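Local coordinates for cyclopenase asqI (Emericella nidulans, PDB 5YY3), which converts cyclopenin-type benzodiazepinediones, notably 4'-methoxycyclopenin, into viridicatin-type quinolones as a zinc-dependent cyclopenase of aspoquinolone biosynthesis, at residues N113-R118 and G379-N384; Q413-H418 and R608-L613; L561-G566 and F641-T646. All blocks are in the same frame, centred on the assembly; numbering follows the deposited sequence.

Overall arrangement
The three contacts lie well apart within one chain. Contact 1 belongs to the helical, hemocyanin-like zinc domain, and its 379-384 loop ends near the metal site: the side chain of Asn-384 lies about 5 Å from that of the zinc ligand His-190. Contacts 2 and 3 are remote from that site. Contact 2 lies about 46 Å from contact 1, centre to centre, on the opposite side of the chain's centre; the centres of contacts 1 and 3 are about 38 Å apart. Between contacts 2 and 3 the centres are about 30 Å apart and the nearest atoms about 15 Å. Contact 1 closes in sequence before the others open, whereas contacts 2 and 3 interlock, their segments following in turn.

Contact 1: residues N113-R118 and G379-N384; sequences NPELMR and GLTISN
At the edge of the Asn-113 amide, 14° out of its plane, sits the hydroxyl of Thr-381: ND2 donates to Thr-381 OG1 at 2.8 Å, the two side chains meeting tip to tip. The second flat group, the Arg-118 guanidinium, carries Pro-114 O over the centre of one face; the Glu-115 carboxylate lies at its edge, but the two groups are modelled too close for detail to be trusted.

The Asn-113 amide works in two directions. Chi1 (-176°) sets CG anti to the backbone N, beside the carbonyl carbon. OD1 accepts from Leu-116 N at 3.1 Å and weakly from Glu-115 N; ND2 faces the loop and also donates to Lys-70 O.

Two residues on, Glu-115 lies across Thr-381, its CB 3.9 Å from Thr-381 CG2; threonine thus offers a hydroxyl to the amide and a methyl to the glutamate. Glu-115 OE2 receives a weak bond from the short Ser-383 hydroxyl (OG) at 2.9 Å and, through water 1, reaches Asn-384 N. Its charge is probably favoured by the helix N-terminus.

OD1 makes this an asparagine N-cap of helix 114-127, while ND2 and Glu-115 tie that start to the loop running toward zinc ligands His-186 and His-190 in this tyrosinase-family domain.

Contact 2: residues Q413-H418 and R608-L613; sequences QDITAH and RAWTQL
A single beta bridge pairs Gln-413 with Trp-610, joining the loop between helix 391-410 and strand 422-431 to the start of the short helix 611-614. Gln-413 N donates to Ala-609 O at 2.7 Å, and Gln-413 O accepts from Thr-611 N at 2.9 Å, the exchange of a parallel bridge. The Gln-413 side chain crosses Arg-608 at about a right angle, its CD 3.6 Å from Arg-608 CB; its NE2 finds its main partner in Asn-607 OD1.

Next, an isoleucine meets an indole. Ile-415 CD1 lies over one face of Trp-610, 3.6 Å from the centroid of the five-membered ring, a CH-pi contact only 15° off the normal. Trp-610 NE1 donates to Pro-605 O, which helps fix the ring.

Gln-612, bent at chi2 (74°), uses both ends of its amide. OE1 accepts from Ile-415 N at 3.0 Å, while NE2 donates to Asp-414 OD1 at 2.9 Å, coming from above the carboxylate plane. The same OD1 closes an Asx turn by accepting from Thr-416 N, and takes a further bond from Thr-416 OG1 at 2.7 Å. An amide suits position 612 because it can donate and accept at once. Three donors converging on one oxygen are consistent with Asp-414 being ionised.

Contact 3: residues L561-G566 and F641-T646; sequences LMLPVG and FKIYRT
Ile-643 presses its side chain against the 561-566 loop. The ethyl arm ends at CD1, which packs 4.1 Å from Leu-563 CG and equally near CD of Pro-564, whose ring it crosses at about a right angle. The other branch, CG2, is anti to the backbone N and rests 3.4 Å from Pro-564 O. A branched aliphatic residue fits here, filling two directions at once. Its backbone carbonyl matters too: Ile-643 O is 3.7 Å from Gly-566 CA, on the side where a beta carbon would collide with it, and the positive phi of Gly-566 (80°) also favours glycine.

Ile-643 and Tyr-644 belong to strand 636-644, which runs parallel to 443-449 and antiparallel to 571-580, consistent with its being part of the Ig-like beta region. The 561-566 loop, which precedes strand 571-580, packs against the face bearing Ile-643. Tyr-644 turns its CB away from the loop, and its hydroxyl bonds to His-443.

Arg-645 returns to the loop. Its aliphatic part lies obliquely across Val-565, CD being 3.5 Å from Val-565 CG2. Arg-645 NH1 donates to Gly-566 O at 3.0 Å, in the carbonyl plane on a lone pair, although the N-H...O angle is only 130°; NH1 also donates to Cys-231 O. The long cationic side chain makes a cation-pi contact with Trp-232, and NH2 forms a salt bridge to Asp-165 of the second subunit.

Contact 1: residues N113-R118 and G379-N384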
ATOM      1  N   ASN A 113      23.272 -33.592  25.992  1.00 40.59           N
ATOM      2  CA  ASN A 113      22.256 -32.945  25.159  1.00 37.08           C
ATOM      3  C   ASN A 113      22.499 -33.189  23.665  1.00 38.26           C
ATOM      4  O   ASN A 113      23.594 -32.905  23.161  1.00 38.53           O
ATOM      5  CB  ASN A 113      22.237 -31.440  25.467  1.00 40.38           C
ATOM      6  CG  ASN A 113      21.142 -30.693  24.728  1.00 41.24           C
ATOM      7  OD1 ASN A 113      21.177 -30.570  23.498  1.00 36.57           O
ATOM      8  ND2 ASN A 113      20.167 -30.177  25.476  1.00 40.79           N
ATOM      9  N   PRO A 114      21.481 -33.721  22.951  1.00 40.42           N
ATOM     10  CA  PRO A 114      21.572 -34.062  21.522  1.00 38.22           C
ATOM     11  C   PRO A 114      21.829 -32.857  20.616  1.00 36.15           C
ATOM     12  O   PRO A 114      22.472 -33.008  19.582  1.00 37.39           O
ATOM     13  CB  PRO A 114      20.196 -34.672  21.210  1.00 38.58           C
ATOM     14  CG  PRO A 114      19.620 -35.044  22.509  1.00 38.92           C
ATOM     15  CD  PRO A 114      20.157 -34.058  23.503  1.00 44.89           C
ATOM     16  N   GLU A 115      21.321 -31.688  20.989  1.00 34.49           N
ATOM     17  CA  GLU A 115      21.556 -30.479  20.211  1.00 32.20           C
ATOM     18  C   GLU A 115      23.017 -30.103  20.337  1.00 35.36           C
ATOM     19  O   GLU A 115      23.665 -29.720  19.357  1.00 33.13           O
ATOM     20  CB  GLU A 115      20.656 -29.331  20.677  1.00 34.60           C
ATOM     21  CG  GLU A 115      20.856 -28.010  19.932  1.00 35.26           C
ATOM     22  CD  GLU A 115      20.486 -28.086  18.457  1.00 33.11           C
ATOM     23  OE1 GLU A 115      19.488 -28.757  18.112  1.00 35.61           O
ATOM     24  OE2 GLU A 115      21.184 -27.449  17.644  1.00 33.83           O
ATOM     25  N   LEU A 116      23.535 -30.224  21.555  1.00 34.24           N
ATOM     26  CA  LEU A 116      24.951 -30.022  21.793  1.00 32.43           C
ATOM     27  C   LEU A 116      25.733 -30.993  20.917  1.00 29.93           C
ATOM     28  O   LEU A 116      26.685 -30.603  20.242  1.00 29.74           O
ATOM     29  CB  LEU A 116      25.290 -30.213  23.276  1.00 36.44           C
ATOM     30  CG  LEU A 116      26.699 -29.852  23.764  1.00 36.14           C
ATOM     31  CD1 LEU A 116      26.690 -29.671  25.269  1.00 35.88           C
ATOM     32  CD2 LEU A 116      27.756 -30.898  23.354  1.00 32.67           C
ATOM     33  N   MET A 117      25.321 -32.258  20.930  1.00 32.32           N
ATOM     34  CA  MET A 117      26.002 -33.282  20.138  1.00 32.03           C
ATOM     35  C   MET A 117      25.961 -32.973  18.643  1.00 34.17           C
ATOM     36  O   MET A 117      26.953 -33.178  17.944  1.00 32.98           O
ATOM     37  CB  MET A 117      25.395 -34.663  20.392  1.00 34.55           C
ATOM     38  CG  MET A 117      26.160 -35.784  19.711  1.00 32.36           C
ATOM     39  SD  MET A 117      27.906 -35.753  20.174  1.00 36.95           S
ATOM     40  CE  MET A 117      28.638 -36.241  18.638  1.00 45.82           C
ATOM     41  N   ARG A 118      24.823 -32.477  18.152  1.00 33.34           N
ATOM     42  CA  ARG A 118      24.698 -32.158  16.723  1.00 33.71           C
ATOM     43  C   ARG A 118      25.719 -31.133  16.287  1.00 31.45           C
ATOM     44  O   ARG A 118      26.353 -31.296  15.250  1.00 30.66           O
ATOM     45  CB  ARG A 118      23.292 -31.659  16.387  1.00 33.07           C
ATOM     46  CG  ARG A 118      22.401 -32.761  15.917  1.00 33.59           C
ATOM     47  CD  ARG A 118      21.006 -32.280  15.620  1.00 36.32           C
ATOM     48  NE  ARG A 118      20.065 -32.969  16.484  1.00 33.41           N
ATOM     49  CZ  ARG A 118      19.476 -32.375  17.496  1.00 32.94           C
ATOM     50  NH1 ARG A 118      19.729 -31.095  17.711  1.00 40.16           N
ATOM     51  NH2 ARG A 118      18.634 -33.035  18.266  1.00 42.07           N
ATOM     52  N   GLY A 379      15.338 -25.182  32.288  1.00 54.49           N
ATOM     53  CA  GLY A 379      15.161 -24.411  31.070  1.00 47.12           C
ATOM     54  C   GLY A 379      14.990 -25.265  29.826  1.00 55.62           C
ATOM     55  O   GLY A 379      15.191 -26.480  29.863  1.00 62.82           O
ATOM     56  N   LEU A 380      14.619 -24.629  28.716  1.00 53.91           N
ATOM     57  CA  LEU A 380      14.414 -25.336  27.454  1.00 49.92           C
ATOM     58  C   LEU A 380      15.632 -25.135  26.540  1.00 50.94           C
ATOM     59  O   LEU A 380      16.214 -24.056  26.496  1.00 47.38           O
ATOM     60  CB  LEU A 380      13.118 -24.856  26.783  1.00 50.64           C
ATOM     61  CG  LEU A 380      12.564 -25.612  25.564  1.00 58.56           C
ATOM     62  CD1 LEU A 380      12.569 -27.124  25.788  1.00 53.65           C
ATOM     63  CD2 LEU A 380      11.145 -25.133  25.240  1.00 60.34           C
ATOM     64  N   THR A 381      16.029 -26.176  25.820  1.00 45.31           N
ATOM     65  CA  THR A 381      17.194 -26.083  24.958  1.00 38.16           C
ATOM     66  C   THR A 381      16.997 -25.055  23.844  1.00 38.16           C
ATOM     67  O   THR A 381      15.940 -24.999  23.216  1.00 44.45           O
ATOM     68  CB  THR A 381      17.526 -27.451  24.354  1.00 35.56           C
ATOM     69  OG1 THR A 381      18.239 -28.220  25.325  1.00 40.12           O
ATOM     70  CG2 THR A 381      18.388 -27.305  23.109  1.00 35.65           C
ATOM     71  N   ILE A 382      18.015 -24.225  23.627  1.00 41.86           N
ATOM     72  CA  ILE A 382      18.016 -23.266  22.523  1.00 36.06           C
ATOM     73  C   ILE A 382      19.029 -23.641  21.468  1.00 31.98           C
ATOM     74  O   ILE A 382      20.222 -23.717  21.738  1.00 34.31           O
ATOM     75  CB  ILE A 382      18.345 -21.853  22.979  1.00 35.17           C
ATOM     76  CG1 ILE A 382      17.354 -21.379  24.033  1.00 34.85           C
ATOM     77  CG2 ILE A 382      18.371 -20.909  21.791  1.00 33.96           C
ATOM     78  CD1 ILE A 382      17.816 -20.125  24.704  1.00 36.07           C
ATOM     79  N   SER A 383      18.528 -23.848  20.261  1.00 34.05           N
ATOM     80  CA  SER A 383      19.336 -24.233  19.129  1.00 26.71           C
ATOM     81  C   SER A 383      19.777 -23.032  18.312  1.00 31.02           C
ATOM     82  O   SER A 383      18.987 -22.126  18.039  1.00 35.22           O
ATOM     83  CB  SER A 383      18.555 -25.199  18.246  1.00 29.21           C
ATOM     84  OG  SER A 383      19.232 -25.415  17.023  1.00 37.21           O
ATOM     85  N   ASN A 384      21.049 -23.016  17.934  1.00 34.08           N
ATOM     86  CA  ASN A 384      21.494 -22.100  16.904  1.00 34.38           C
ATOM     87  C   ASN A 384      20.909 -22.575  15.589  1.00 38.12           C
ATOM     88  O   ASN A 384      21.516 -23.377  14.878  1.00 40.57           O
ATOM     89  CB  ASN A 384      23.013 -22.033  16.809  1.00 33.01           C
ATOM     90  CG  ASN A 384      23.483 -21.064  15.735  1.00 44.16           C
ATOM     91  OD1 ASN A 384      22.680 -20.309  15.169  1.00 47.45           O
ATOM     92  ND2 ASN A 384      24.794 -21.072  15.447  1.00 49.04           N
TER
HETATM   93  O   HOH W   1      22.539 -25.328  18.024  1.00 28.46           O

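Contact 2: residues Q413-H418 and R608-L613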
ATOM      1  N   GLN A 413      43.609   1.635  -0.065  1.00 29.46           N
ATOM      2  CA  GLN A 413      44.568   0.873  -0.864  1.00 28.52           C
ATOM      3  C   GLN A 413      44.635   1.445  -2.265  1.00 28.59           C
ATOM      4  O   GLN A 413      43.644   1.969  -2.783  1.00 30.73           O
ATOM      5  CB  GLN A 413      44.206  -0.620  -0.908  1.00 26.50           C
ATOM      6  CG  GLN A 413      42.820  -0.932  -1.465  1.00 27.92           C
ATOM      7  CD  GLN A 413      42.435  -2.398  -1.314  1.00 30.01           C
ATOM      8  OE1 GLN A 413      43.230  -3.213  -0.861  1.00 32.64           O
ATOM      9  NE2 GLN A 413      41.191  -2.729  -1.665  1.00 28.76           N
ATOM     10  N   ASP A 414      45.821   1.361  -2.857  1.00 34.97           N
ATOM     11  CA  ASP A 414      46.081   1.824  -4.219  1.00 31.89           C
ATOM     12  C   ASP A 414      45.413   0.896  -5.240  1.00 28.75           C
ATOM     13  O   ASP A 414      45.742  -0.289  -5.311  1.00 29.37           O
ATOM     14  CB  ASP A 414      47.589   1.871  -4.461  1.00 28.78           C
ATOM     15  CG  ASP A 414      47.957   2.629  -5.715  1.00 31.86           C
ATOM     16  OD1 ASP A 414      47.172   2.616  -6.687  1.00 32.19           O
ATOM     17  OD2 ASP A 414      49.042   3.247  -5.727  1.00 40.56           O
ATOM     18  N   ILE A 415      44.499   1.428  -6.046  1.00 25.59           N
ATOM     19  CA  ILE A 415      43.739   0.584  -6.960  1.00 31.03           C
ATOM     20  C   ILE A 415      44.612   0.070  -8.111  1.00 31.05           C
ATOM     21  O   ILE A 415      44.241  -0.893  -8.791  1.00 31.35           O
ATOM     22  CB  ILE A 415      42.498   1.334  -7.541  1.00 30.66           C
ATOM     23  CG1 ILE A 415      41.432   0.334  -7.968  1.00 26.52           C
ATOM     24  CG2 ILE A 415      42.868   2.207  -8.731  1.00 35.03           C
ATOM     25  CD1 ILE A 415      41.052  -0.631  -6.878  1.00 30.39           C
ATOM     26  N   THR A 416      45.767   0.708  -8.321  1.00 28.98           N
ATOM     27  CA  THR A 416      46.708   0.288  -9.362  1.00 32.49           C
ATOM     28  C   THR A 416      47.766  -0.685  -8.829  1.00 31.31           C
ATOM     29  O   THR A 416      48.403  -1.390  -9.604  1.00 35.98           O
ATOM     30  CB  THR A 416      47.448   1.482  -9.985  1.00 31.54           C
ATOM     31  OG1 THR A 416      48.323   2.052  -9.007  1.00 32.25           O
ATOM     32  CG2 THR A 416      46.482   2.550 -10.477  1.00 33.37           C
ATOM     33  N   ALA A 417      47.938  -0.726  -7.509  1.00 33.58           N
ATOM     34  CA  ALA A 417      49.027  -1.470  -6.860  1.00 32.91           C
ATOM     35  C   ALA A 417      49.236  -2.919  -7.333  1.00 34.90           C
ATOM     36  O   ALA A 417      50.357  -3.414  -7.324  1.00 37.60           O
ATOM     37  CB  ALA A 417      48.814  -1.462  -5.363  1.00 34.92           C
ATOM     38  N   HIS A 418      48.178  -3.608  -7.738  1.00 31.10           N
ATOM     39  CA  HIS A 418      48.341  -4.988  -8.186  1.00 29.07           C
ATOM     40  C   HIS A 418      47.682  -5.218  -9.554  1.00 29.35           C
ATOM     41  O   HIS A 418      47.172  -6.309  -9.829  1.00 26.59           O
ATOM     42  CB  HIS A 418      47.771  -5.954  -7.144  1.00 30.46           C
ATOM     43  CG  HIS A 418      48.351  -5.782  -5.773  1.00 42.47           C
ATOM     44  ND1 HIS A 418      49.530  -6.381  -5.381  1.00 42.40           N
ATOM     45  CD2 HIS A 418      47.906  -5.090  -4.692  1.00 38.81           C
ATOM     46  CE1 HIS A 418      49.787  -6.063  -4.122  1.00 41.07           C
ATOM     47  NE2 HIS A 418      48.819  -5.281  -3.685  1.00 43.68           N
ATOM     48  N   ARG A 608      38.735  -2.439   0.944  1.00 25.42           N
ATOM     49  CA  ARG A 608      39.312  -1.247   1.583  1.00 27.77           C
ATOM     50  C   ARG A 608      38.954  -0.029   0.760  1.00 23.63           C
ATOM     51  O   ARG A 608      38.577  -0.170  -0.395  1.00 22.04           O
ATOM     52  CB  ARG A 608      40.836  -1.355   1.706  1.00 28.25           C
ATOM     53  CG  ARG A 608      41.292  -1.966   2.993  1.00 33.72           C
ATOM     54  CD  ARG A 608      42.686  -2.488   2.871  1.00 37.66           C
ATOM     55  NE  ARG A 608      42.659  -3.944   2.858  1.00 44.04           N
ATOM     56  CZ  ARG A 608      42.496  -4.683   3.947  1.00 44.04           C
ATOM     57  NH1 ARG A 608      42.378  -4.084   5.121  1.00 44.17           N
ATOM     58  NH2 ARG A 608      42.475  -6.013   3.866  1.00 48.91           N
ATOM     59  N   ALA A 609      39.081   1.165   1.327  1.00 24.56           N
ATOM     60  CA  ALA A 609      38.812   2.359   0.538  1.00 22.93           C
ATOM     61  C   ALA A 609      39.894   2.482  -0.532  1.00 25.41           C
ATOM     62  O   ALA A 609      40.967   1.891  -0.395  1.00 29.41           O
ATOM     63  CB  ALA A 609      38.769   3.603   1.410  1.00 21.23           C
ATOM     64  N   TRP A 610      39.618   3.237  -1.593  1.00 26.01           N
ATOM     65  CA  TRP A 610      40.611   3.435  -2.647  1.00 25.57           C
ATOM     66  C   TRP A 610      41.310   4.753  -2.449  1.00 28.51           C
ATOM     67  O   TRP A 610      40.689   5.787  -2.194  1.00 27.67           O
ATOM     68  CB  TRP A 610      39.990   3.400  -4.040  1.00 22.51           C
ATOM     69  CG  TRP A 610      39.322   2.123  -4.371  1.00 24.93           C
ATOM     70  CD1 TRP A 610      39.356   0.962  -3.648  1.00 21.62           C
ATOM     71  CD2 TRP A 610      38.491   1.869  -5.510  1.00 24.18           C
ATOM     72  NE1 TRP A 610      38.596  -0.002  -4.275  1.00 24.74           N
ATOM     73  CE2 TRP A 610      38.053   0.534  -5.418  1.00 21.69           C
ATOM     74  CE3 TRP A 610      38.078   2.643  -6.600  1.00 22.86           C
ATOM     75  CZ2 TRP A 610      37.225  -0.045  -6.375  1.00 20.86           C
ATOM     76  CZ3 TRP A 610      37.259   2.073  -7.546  1.00 21.55           C
ATOM     77  CH2 TRP A 610      36.838   0.739  -7.431  1.00 22.48           C
ATOM     78  N   THR A 611      42.622   4.707  -2.583  1.00 33.55           N
ATOM     79  CA  THR A 611      43.443   5.852  -2.270  1.00 31.83           C
ATOM     80  C   THR A 611      43.202   6.946  -3.327  1.00 31.46           C
ATOM     81  O   THR A 611      43.290   8.144  -3.033  1.00 32.42           O
ATOM     82  CB  THR A 611      44.920   5.429  -2.185  1.00 35.78           C
ATOM     83  OG1 THR A 611      45.649   6.411  -1.456  1.00 47.74           O
ATOM     84  CG2 THR A 611      45.522   5.283  -3.558  1.00 29.06           C
ATOM     85  N   GLN A 612      42.839   6.527  -4.538  1.00 28.23           N
ATOM     86  CA  GLN A 612      42.491   7.458  -5.610  1.00 29.22           C
ATOM     87  C   GLN A 612      41.291   8.346  -5.242  1.00 32.35           C
ATOM     88  O   GLN A 612      41.141   9.450  -5.767  1.00 33.97           O
ATOM     89  CB  GLN A 612      42.193   6.693  -6.904  1.00 26.99           C
ATOM     90  CG  GLN A 612      43.437   6.166  -7.660  1.00 30.64           C
ATOM     91  CD  GLN A 612      44.094   4.963  -6.983  1.00 29.74           C
ATOM     92  OE1 GLN A 612      43.455   4.235  -6.221  1.00 31.77           O
ATOM     93  NE2 GLN A 612      45.367   4.741  -7.279  1.00 34.37           N
ATOM     94  N   LEU A 613      40.444   7.852  -4.339  1.00 29.47           N
ATOM     95  CA  LEU A 613      39.288   8.612  -3.870  1.00 30.02           C
ATOM     96  C   LEU A 613      39.542   9.314  -2.527  1.00 29.80           C
ATOM     97  O   LEU A 613      39.182  10.481  -2.369  1.00 30.88           O
ATOM     98  CB  LEU A 613      38.076   7.701  -3.757  1.00 27.75           C
ATOM     99  CG  LEU A 613      37.611   7.039  -5.054  1.00 27.71           C
ATOM    100  CD1 LEU A 613      36.387   6.182  -4.787  1.00 24.96           C
ATOM    101  CD2 LEU A 613      37.304   8.095  -6.079  1.00 24.08           C
TER

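Contact 3: residues L561-G566 and F641-T646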
ATOM      1  N   LEU A 561      20.228 -17.736  -5.896  1.00 19.95           N
ATOM      2  CA  LEU A 561      20.223 -16.380  -5.346  1.00 20.72           C
ATOM      3  C   LEU A 561      21.365 -15.540  -5.881  1.00 19.81           C
ATOM      4  O   LEU A 561      21.615 -14.451  -5.367  1.00 21.83           O
ATOM      5  CB  LEU A 561      20.313 -16.400  -3.807  1.00 16.18           C
ATOM      6  CG  LEU A 561      19.254 -17.193  -3.062  1.00 16.50           C
ATOM      7  CD1 LEU A 561      19.434 -17.030  -1.560  1.00 19.89           C
ATOM      8  CD2 LEU A 561      17.860 -16.751  -3.498  1.00 17.87           C
ATOM      9  N   MET A 562      22.074 -16.039  -6.892  1.00 21.76           N
ATOM     10  CA  MET A 562      23.264 -15.339  -7.383  1.00 20.57           C
ATOM     11  C   MET A 562      22.901 -13.973  -7.910  1.00 21.57           C
ATOM     12  O   MET A 562      23.635 -13.006  -7.725  1.00 21.85           O
ATOM     13  CB  MET A 562      23.972 -16.154  -8.464  1.00 22.04           C
ATOM     14  CG  MET A 562      24.870 -17.251  -7.898  1.00 19.78           C
ATOM     15  SD  MET A 562      26.335 -16.564  -7.108  1.00 23.31           S
ATOM     16  CE  MET A 562      27.199 -15.920  -8.546  1.00 19.18           C
ATOM     17  N   LEU A 563      21.748 -13.892  -8.562  1.00 21.79           N
ATOM     18  CA  LEU A 563      21.273 -12.618  -9.088  1.00 21.96           C
ATOM     19  C   LEU A 563      20.299 -11.958  -8.125  1.00 20.15           C
ATOM     20  O   LEU A 563      19.388 -12.616  -7.631  1.00 21.06           O
ATOM     21  CB  LEU A 563      20.605 -12.830 -10.448  1.00 18.28           C
ATOM     22  CG  LEU A 563      21.276 -12.467 -11.767  1.00 20.48           C
ATOM     23  CD1 LEU A 563      22.749 -12.722 -11.748  1.00 21.37           C
ATOM     24  CD2 LEU A 563      20.608 -13.226 -12.897  1.00 24.26           C
ATOM     25  N   PRO A 564      20.486 -10.657  -7.854  1.00 18.75           N
ATOM     26  CA  PRO A 564      19.393  -9.914  -7.224  1.00 19.58           C
ATOM     27  C   PRO A 564      18.121 -10.094  -8.040  1.00 19.28           C
ATOM     28  O   PRO A 564      18.228 -10.220  -9.247  1.00 17.98           O
ATOM     29  CB  PRO A 564      19.886  -8.472  -7.260  1.00 20.28           C
ATOM     30  CG  PRO A 564      21.391  -8.607  -7.194  1.00 17.99           C
ATOM     31  CD  PRO A 564      21.698  -9.837  -8.009  1.00 20.65           C
ATOM     32  N   VAL A 565      16.960 -10.130  -7.395  1.00 19.43           N
ATOM     33  CA  VAL A 565      15.703 -10.455  -8.063  1.00 22.34           C
ATOM     34  C   VAL A 565      15.359  -9.462  -9.207  1.00 23.03           C
ATOM     35  O   VAL A 565      14.755  -9.851 -10.210  1.00 20.70           O
ATOM     36  CB  VAL A 565      14.540 -10.529  -7.024  1.00 18.74           C
ATOM     37  CG1 VAL A 565      14.299  -9.185  -6.357  1.00 19.54           C
ATOM     38  CG2 VAL A 565      13.247 -11.069  -7.646  1.00 16.20           C
ATOM     39  N   GLY A 566      15.766  -8.200  -9.070  1.00 19.48           N
ATOM     40  CA  GLY A 566      15.510  -7.208 -10.096  1.00 19.42           C
ATOM     41  C   GLY A 566      14.103  -6.639 -10.058  1.00 20.93           C
ATOM     42  O   GLY A 566      13.368  -6.826  -9.084  1.00 21.47           O
ATOM     43  N   PHE A 641      23.859  -3.313 -17.096  1.00 24.51           N
ATOM     44  CA  PHE A 641      22.941  -4.351 -17.547  1.00 23.76           C
ATOM     45  C   PHE A 641      21.681  -4.240 -16.709  1.00 23.04           C
ATOM     46  O   PHE A 641      21.646  -3.514 -15.725  1.00 24.33           O
ATOM     47  CB  PHE A 641      23.550  -5.753 -17.427  1.00 21.14           C
ATOM     48  CG  PHE A 641      23.786  -6.204 -16.003  1.00 22.07           C
ATOM     49  CD1 PHE A 641      24.870  -5.724 -15.281  1.00 21.26           C
ATOM     50  CD2 PHE A 641      22.945  -7.125 -15.397  1.00 21.60           C
ATOM     51  CE1 PHE A 641      25.097  -6.140 -13.975  1.00 21.26           C
ATOM     52  CE2 PHE A 641      23.179  -7.550 -14.100  1.00 20.33           C
ATOM     53  CZ  PHE A 641      24.253  -7.055 -13.395  1.00 21.07           C
ATOM     54  N   LYS A 642      20.649  -4.968 -17.093  1.00 22.05           N
ATOM     55  CA  LYS A 642      19.408  -4.893 -16.367  1.00 23.34           C
ATOM     56  C   LYS A 642      18.956  -6.285 -15.962  1.00 22.40           C
ATOM     57  O   LYS A 642      19.098  -7.254 -16.718  1.00 22.74           O
ATOM     58  CB  LYS A 642      18.330  -4.198 -17.209  1.00 22.46           C
ATOM     59  CG  LYS A 642      18.558  -2.691 -17.413  1.00 27.59           C
ATOM     60  CD  LYS A 642      17.348  -2.052 -18.112  1.00 29.53           C
ATOM     61  CE  LYS A 642      17.670  -0.695 -18.711  1.00 30.37           C
ATOM     62  NZ  LYS A 642      16.434   0.002 -19.185  1.00 33.83           N
ATOM     63  N   ILE A 643      18.422  -6.379 -14.754  1.00 23.82           N
ATOM     64  CA  ILE A 643      17.780  -7.603 -14.297  1.00 25.68           C
ATOM     65  C   ILE A 643      16.265  -7.421 -14.268  1.00 25.87           C
ATOM     66  O   ILE A 643      15.758  -6.467 -13.672  1.00 26.11           O
ATOM     67  CB  ILE A 643      18.287  -8.011 -12.909  1.00 20.17           C
ATOM     68  CG1 ILE A 643      19.811  -8.083 -12.940  1.00 20.82           C
ATOM     69  CG2 ILE A 643      17.697  -9.336 -12.496  1.00 17.59           C
ATOM     70  CD1 ILE A 643      20.416  -8.417 -11.610  1.00 21.45           C
ATOM     71  N   TYR A 644      15.572  -8.357 -14.916  1.00 24.95           N
ATOM     72  CA  TYR A 644      14.117  -8.373 -15.043  1.00 25.50           C
ATOM     73  C   TYR A 644      13.504  -9.447 -14.156  1.00 24.60           C
ATOM     74  O   TYR A 644      13.890 -10.617 -14.201  1.00 24.90           O
ATOM     75  CB  TYR A 644      13.693  -8.634 -16.499  1.00 25.93           C
ATOM     76  CG  TYR A 644      14.060  -7.534 -17.470  1.00 28.13           C
ATOM     77  CD1 TYR A 644      15.383  -7.348 -17.869  1.00 24.53           C
ATOM     78  CD2 TYR A 644      13.080  -6.692 -18.007  1.00 27.04           C
ATOM     79  CE1 TYR A 644      15.724  -6.335 -18.758  1.00 26.03           C
ATOM     80  CE2 TYR A 644      13.408  -5.682 -18.891  1.00 27.29           C
ATOM     81  CZ  TYR A 644      14.731  -5.509 -19.264  1.00 28.11           C
ATOM     82  OH  TYR A 644      15.070  -4.508 -20.143  1.00 34.03           O
ATOM     83  N   ARG A 645      12.524  -9.037 -13.363  1.00 23.97           N
ATOM     84  CA  ARG A 645      11.811  -9.929 -12.470  1.00 26.29           C
ATOM     85  C   ARG A 645      10.608 -10.545 -13.170  1.00 27.99           C
ATOM     86  O   ARG A 645       9.924  -9.881 -13.956  1.00 27.37           O
ATOM     87  CB  ARG A 645      11.363  -9.161 -11.227  1.00 23.65           C
ATOM     88  CG  ARG A 645      10.745  -9.997 -10.160  1.00 22.33           C
ATOM     89  CD  ARG A 645      10.554  -9.162  -8.911  1.00 23.69           C
ATOM     90  NE  ARG A 645       9.415  -8.260  -9.003  1.00 23.16           N
ATOM     91  CZ  ARG A 645       9.448  -6.983  -8.632  1.00 26.83           C
ATOM     92  NH1 ARG A 645      10.579  -6.457  -8.166  1.00 21.81           N
ATOM     93  NH2 ARG A 645       8.356  -6.234  -8.735  1.00 23.61           N
ATOM     94  N   THR A 646      10.348 -11.807 -12.835  1.00 29.12           N
ATOM     95  CA  THR A 646       9.351 -12.659 -13.480  1.00 22.73           C
ATOM     96  C   THR A 646       8.694 -13.552 -12.420  1.00 24.27           C
ATOM     97  O   THR A 646       9.298 -13.826 -11.382  1.00 24.25           O
ATOM     98  CB  THR A 646      10.041 -13.496 -14.591  1.00 26.77           C
ATOM     99  OG1 THR A 646       9.895 -12.832 -15.852  1.00 32.19           O
ATOM    100  CG2 THR A 646       9.536 -14.913 -14.685  1.00 29.05           C
TER